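Geranyltranstransferase (PDB 4LLS) probably condenses isopentenyl diphosphate with an allylic diphosphate to lengthen isoprenoid chains, and binds isopentenyl diphosphate, a thiolo analogue of the allylic substrate and calcium ions. Local coordinates at residues 146-149 against 154-157; 75-80 against 216-221. All coordinates share one frame; numbering follows the deposited sequence.

Contact 1. Residues 146-149 against 154-157; sequences PGAS and VRAD
In the interhelical loop between helices 125-144 and 152-166 of this mainly helical prenyl synthase, Arg155 reaches back from the first turns of the second helix to grip the loop that leads into it. Its NH1 donates to the main-chain O of Ser149 over 2.9 Å. The bond is bent at the hydrogen (141°), and the acceptor sits 24° out of the guanidinium plane. Meanwhile NE binds the carbonyl of Thr144 at the end of the preceding helix, so two separate N-H groups of one side chain hold the end of the first helix and a point within the linker and together fix the rotation of the guanidinium. A bend at chi3 (-52°) turns the group out of the line of its own methylenes and lays one face against Pro146, whose CA stands 3.8 Å above the plane over its centre. Lower down the chain, Arg155 CD lies 4.0 Å from Ala148 CB, while CG passes alongside Ser149 CB at 3.9 Å.

The side chain of Ser149 faces the helix start. With OG anti to the backbone N, the hydroxyl lies against Val154, 3.5 Å from both CB and CG1. That apolar neighbour offers it no bond; OG instead pairs with Ser151 N, while Ser151 OG takes the amide of Val154. Both serine hydroxyls thus engage amides in or just before the first turn of helix 152-166, where the helix itself supplies no carbonyl partners. At the dimer interface, Pro146 packs on Leu160 and Arg155 on Ala156 of the second subunit. The whole is a helix-loop-helix connection, in which an arginine of the second helix ties together the end of the first helix and the linker.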
loop_
_atom_site.group_PDB
_atom_site.type_symbol
_atom_site.label_atom_id
_atom_site.label_comp_id
_atom_site.label_asym_id
_atom_site.label_seq_id
_atom_site.Cartn_x
_atom_site.Cartn_y
_atom_site.Cartn_z
ATOM N N PRO A 146 -10.184 -14.760 -2.579
ATOM C CA PRO A 146 -10.816 -15.642 -3.551
ATOM C C PRO A 146 -12.264 -15.252 -3.907
ATOM O O PRO A 146 -12.745 -15.616 -5.004
ATOM C CB PRO A 146 -10.768 -17.021 -2.880
ATOM C CG PRO A 146 -10.311 -16.821 -1.491
ATOM C CD PRO A 146 -9.630 -15.466 -1.418
ATOM N N GLY A 147 -12.899 -14.499 -3.042
ATOM C CA GLY A 147 -14.262 -14.053 -3.295
ATOM C C GLY A 147 -14.342 -13.060 -4.432
ATOM O O GLY A 147 -15.401 -12.889 -5.033
ATOM N N ALA A 148 -13.217 -12.440 -4.780
ATOM C CA ALA A 148 -13.233 -11.382 -5.806
ATOM C C ALA A 148 -13.521 -11.883 -7.201
ATOM O O ALA A 148 -13.982 -11.109 -8.062
ATOM C CB ALA A 148 -11.907 -10.569 -5.802
ATOM N N SER A 149 -13.092 -13.119 -7.475
ATOM C CA SER A 149 -13.304 -13.758 -8.773
ATOM C C SER A 149 -12.985 -15.234 -8.625
ATOM O O SER A 149 -11.973 -15.584 -7.990
ATOM C CB SER A 149 -12.419 -13.156 -9.860
ATOM O OG SER A 149 -12.537 -13.829 -11.106
ATOM N N VAL A 154 -7.854 -13.384 -13.281
ATOM C CA VAL A 154 -8.564 -12.106 -13.104
ATOM C C VAL A 154 -8.039 -11.429 -11.844
ATOM O O VAL A 154 -7.691 -10.234 -11.899
ATOM C CB VAL A 154 -10.085 -12.326 -13.018
ATOM C CG1 VAL A 154 -10.787 -11.084 -12.468
ATOM C CG2 VAL A 154 -10.646 -12.687 -14.388
ATOM N N ARG A 155 -7.909 -12.163 -10.746
ATOM C CA ARG A 155 -7.448 -11.541 -9.482
ATOM C C ARG A 155 -6.030 -10.995 -9.615
ATOM O O ARG A 155 -5.717 -9.888 -9.170
ATOM C CB ARG A 155 -7.550 -12.470 -8.285
ATOM C CG ARG A 155 -8.973 -12.950 -8.081
ATOM C CD ARG A 155 -9.258 -13.432 -6.686
ATOM N NE ARG A 155 -8.317 -14.426 -6.193
ATOM C CZ ARG A 155 -8.291 -15.695 -6.598
ATOM N NH1 ARG A 155 -9.224 -16.190 -7.429
ATOM N NH2 ARG A 155 -7.435 -16.519 -6.037
ATOM N N ALA A 156 -5.139 -11.776 -10.178
ATOM C CA ALA A 156 -3.766 -11.319 -10.343
ATOM C C ALA A 156 -3.697 -10.091 -11.234
ATOM O O ALA A 156 -2.936 -9.161 -10.931
ATOM C CB ALA A 156 -2.944 -12.435 -10.955
ATOM N N ASP A 157 -4.511 -10.046 -12.291
ATOM C CA ASP A 157 -4.533 -8.933 -13.202
ATOM C C ASP A 157 -5.148 -7.693 -12.557
ATOM O O ASP A 157 -4.692 -6.575 -12.839
ATOM C CB ASP A 157 -5.275 -9.261 -14.478
ATOM C CG ASP A 157 -5.127 -8.163 -15.519
ATOM O OD1 ASP A 157 -3.974 -7.895 -15.929
ATOM O OD2 ASP A 157 -6.147 -7.542 -15.842
#

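Contact 2. Residues 75-80 against 216-221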
loop_
_atom_site.group_PDB
_atom_site.type_symbol
_atom_site.label_atom_id
_atom_site.label_comp_id
_atom_site.label_asym_id
_atom_site.label_seq_id
_atom_site.Cartn_x
_atom_site.Cartn_y
_atom_site.Cartn_z
ATOM N N ARG A 75 -21.947 -4.957 -13.250
ATOM C CA ARG A 75 -23.369 -5.208 -13.642
ATOM C C ARG A 75 -23.489 -5.210 -15.151
ATOM O O ARG A 75 -24.112 -6.106 -15.769
ATOM C CB ARG A 75 -24.303 -4.185 -13.014
ATOM C CG ARG A 75 -25.781 -4.518 -13.282
ATOM C CD ARG A 75 -26.704 -3.320 -13.055
ATOM N NE ARG A 75 -26.493 -2.682 -11.775
ATOM C CZ ARG A 75 -27.056 -3.079 -10.643
ATOM N NH1 ARG A 75 -27.802 -4.183 -10.620
ATOM N NH2 ARG A 75 -26.812 -2.437 -9.511
ATOM N N LEU A 76 -22.826 -4.262 -15.792
ATOM C CA LEU A 76 -22.839 -4.111 -17.241
ATOM C C LEU A 76 -22.327 -5.382 -17.922
ATOM O O LEU A 76 -22.757 -5.729 -19.042
ATOM C CB LEU A 76 -21.998 -2.893 -17.627
ATOM C CG LEU A 76 -21.888 -2.530 -19.077
ATOM C CD1 LEU A 76 -23.240 -2.152 -19.665
ATOM C CD2 LEU A 76 -20.911 -1.364 -19.223
ATOM N N HIS A 77 -21.390 -6.056 -17.250
ATOM C CA HIS A 77 -20.739 -7.242 -17.807
ATOM C C HIS A 77 -21.276 -8.525 -17.150
ATOM O O HIS A 77 -20.672 -9.590 -17.319
ATOM C CB HIS A 77 -19.229 -7.116 -17.638
ATOM C CG HIS A 77 -18.592 -6.297 -18.699
ATOM N ND1 HIS A 77 -18.381 -4.939 -18.585
ATOM C CD2 HIS A 77 -18.189 -6.631 -19.940
ATOM C CE1 HIS A 77 -17.915 -4.470 -19.725
ATOM N NE2 HIS A 77 -17.688 -5.496 -20.523
ATOM N N ASP A 78 -22.453 -8.438 -16.555
ATOM C CA ASP A 78 -23.147 -9.576 -15.915
ATOM C C ASP A 78 -22.293 -10.332 -14.880
ATOM O O ASP A 78 -22.354 -11.574 -14.742
ATOM C CB ASP A 78 -23.650 -10.574 -16.980
ATOM C CG ASP A 78 -24.620 -9.943 -17.959
ATOM O OD1 ASP A 78 -25.438 -9.099 -17.542
ATOM O OD2 ASP A 78 -24.518 -10.276 -19.155
ATOM N N ILE A 79 -21.488 -9.581 -14.142
ATOM C CA ILE A 79 -20.701 -10.130 -13.039
ATOM C C ILE A 79 -21.482 -9.957 -11.732
ATOM O O ILE A 79 -22.011 -8.896 -11.478
ATOM C CB ILE A 79 -19.354 -9.394 -12.917
ATOM C CG1 ILE A 79 -18.484 -9.659 -14.127
ATOM C CG2 ILE A 79 -18.637 -9.754 -11.621
ATOM C CD1 ILE A 79 -17.985 -11.096 -14.241
ATOM N N ALA A 80 -21.474 -10.985 -10.886
ATOM C CA ALA A 80 -22.268 -11.010 -9.662
ATOM C C ALA A 80 -21.809 -9.903 -8.718
ATOM O O ALA A 80 -20.600 -9.722 -8.513
ATOM C CB ALA A 80 -22.123 -12.363 -8.967
ATOM N N ALA A 216 -14.755 -9.640 -16.189
ATOM C CA ALA A 216 -15.414 -10.511 -17.180
ATOM C C ALA A 216 -14.454 -10.933 -18.286
ATOM O O ALA A 216 -14.863 -11.533 -19.275
ATOM C CB ALA A 216 -16.634 -9.803 -17.764
ATOM N N GLN A 217 -13.175 -10.598 -18.147
ATOM C CA GLN A 217 -12.158 -10.917 -19.145
ATOM C C GLN A 217 -12.599 -10.373 -20.512
ATOM O O GLN A 217 -12.476 -11.050 -21.546
ATOM C CB GLN A 217 -11.920 -12.453 -19.181
ATOM C CG GLN A 217 -11.502 -13.048 -17.822
ATOM C CD GLN A 217 -11.601 -14.576 -17.755
ATOM O OE1 GLN A 217 -12.482 -15.147 -17.104
ATOM N NE2 GLN A 217 -10.720 -15.225 -18.462
ATOM N N ALA A 218 -13.139 -9.153 -20.493
ATOM C CA ALA A 218 -13.689 -8.477 -21.662
ATOM C C ALA A 218 -12.859 -7.270 -22.054
ATOM O O ALA A 218 -12.022 -6.834 -21.282
ATOM C CB ALA A 218 -15.111 -8.039 -21.388
ATOM N N ASP A 219 -13.082 -6.741 -23.242
ATOM C CA ASP A 219 -12.347 -5.603 -23.808
ATOM C C ASP A 219 -12.624 -4.366 -22.962
ATOM O O ASP A 219 -13.771 -4.049 -22.665
ATOM C CB ASP A 219 -12.844 -5.382 -25.247
ATOM C CG ASP A 219 -12.191 -4.201 -25.968
ATOM O OD1 ASP A 219 -12.610 -3.926 -27.112
ATOM O OD2 ASP A 219 -11.300 -3.543 -25.444
ATOM N N THR A 220 -11.557 -3.689 -22.584
ATOM C CA THR A 220 -11.654 -2.547 -21.657
ATOM C C THR A 220 -11.658 -1.187 -22.363
ATOM O O THR A 220 -11.720 -0.147 -21.686
ATOM C CB THR A 220 -10.458 -2.547 -20.681
ATOM O OG1 THR A 220 -9.249 -2.515 -21.439
ATOM C CG2 THR A 220 -10.480 -3.744 -19.796
ATOM N N ALA A 221 -11.522 -1.172 -23.689
ATOM C CA ALA A 221 -11.250 0.050 -24.413
ATOM C C ALA A 221 -12.339 1.128 -24.249
ATOM O O ALA A 221 -12.028 2.300 -23.954
ATOM C CB ALA A 221 -11.042 -0.232 -25.901
HETATM O O HOH W 1 -16.039 -5.073 -23.568
#
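His77 and Ile79, just past the end of helix 65-76, close on Ala216 and Ala218, just past the end of helix 190-215, and the close packing is van der Waals contact of methyl and methylene groups with one another and with the imidazole. Ala216 CB is the hub: it lies 3.7 Å from His77 CB and 4.0 Å from Ile79 CD1, filling the angle between the two side chains. The ethyl arm of Ile79 also brings CD1 to 3.9 Å from Ala216 CA, so the alanine is touched on its backbone as well as its methyl. Ala218 CB meets the far part of the imidazole, 3.7 Å from His77 CD2 and equally close to NE2, approaching the ring obliquely. CG of His77 lies anti to its own carbonyl carbon (chi1 -82°), an orientation that takes the ring across to Ala218 while ND1 turns back to bond Thr73 O one helical turn earlier. Tyr292 meets the same ring with the planes nearly perpendicular, and Ala213 and Leu215 of helix 190-215 continue the apolar surface.

The polar side is much looser. No direct hydrogen bond joins the segments; a water in the plane of the imidazole donates to Asp219 O at 2.6 Å but makes only a weak, long link of 3.5 Å to His77 NE2. Farther along, Asp219 OD2 accepts from Ala221 N over 3.0 Å, with the donor above the carboxylate plane, and caps the start of helix 221-244. On the other segment, Asp78 extends from the contact to a salt bridge with Lys295. Asp78 and Gln217, both with positive phi, are the C-prime residues of two Schellman-capped helix C-termini, packed against each other through the residues on either side of each C-prime position.

How the contacts relate
Both contacts lie on the same side of the chain, with centres about 13 Å apart and about 21 and 20 Å from the chain centre, away from the diphosphate and calcium sites. They touch directly: Val154 CG2 of contact 1 packs 3.6 Å from Gln217 CG of contact 2. Helix 190-215 is common to both, since Leu215, its last residue, touches Val154 of one contact and Ile79 of the other. In sequence they differ sharply. Contact 1 closes a local loop, whereas contact 2 joins segments 136 residues apart, and the intervening chain includes all of contact 1. Only contact 1 reaches the second subunit.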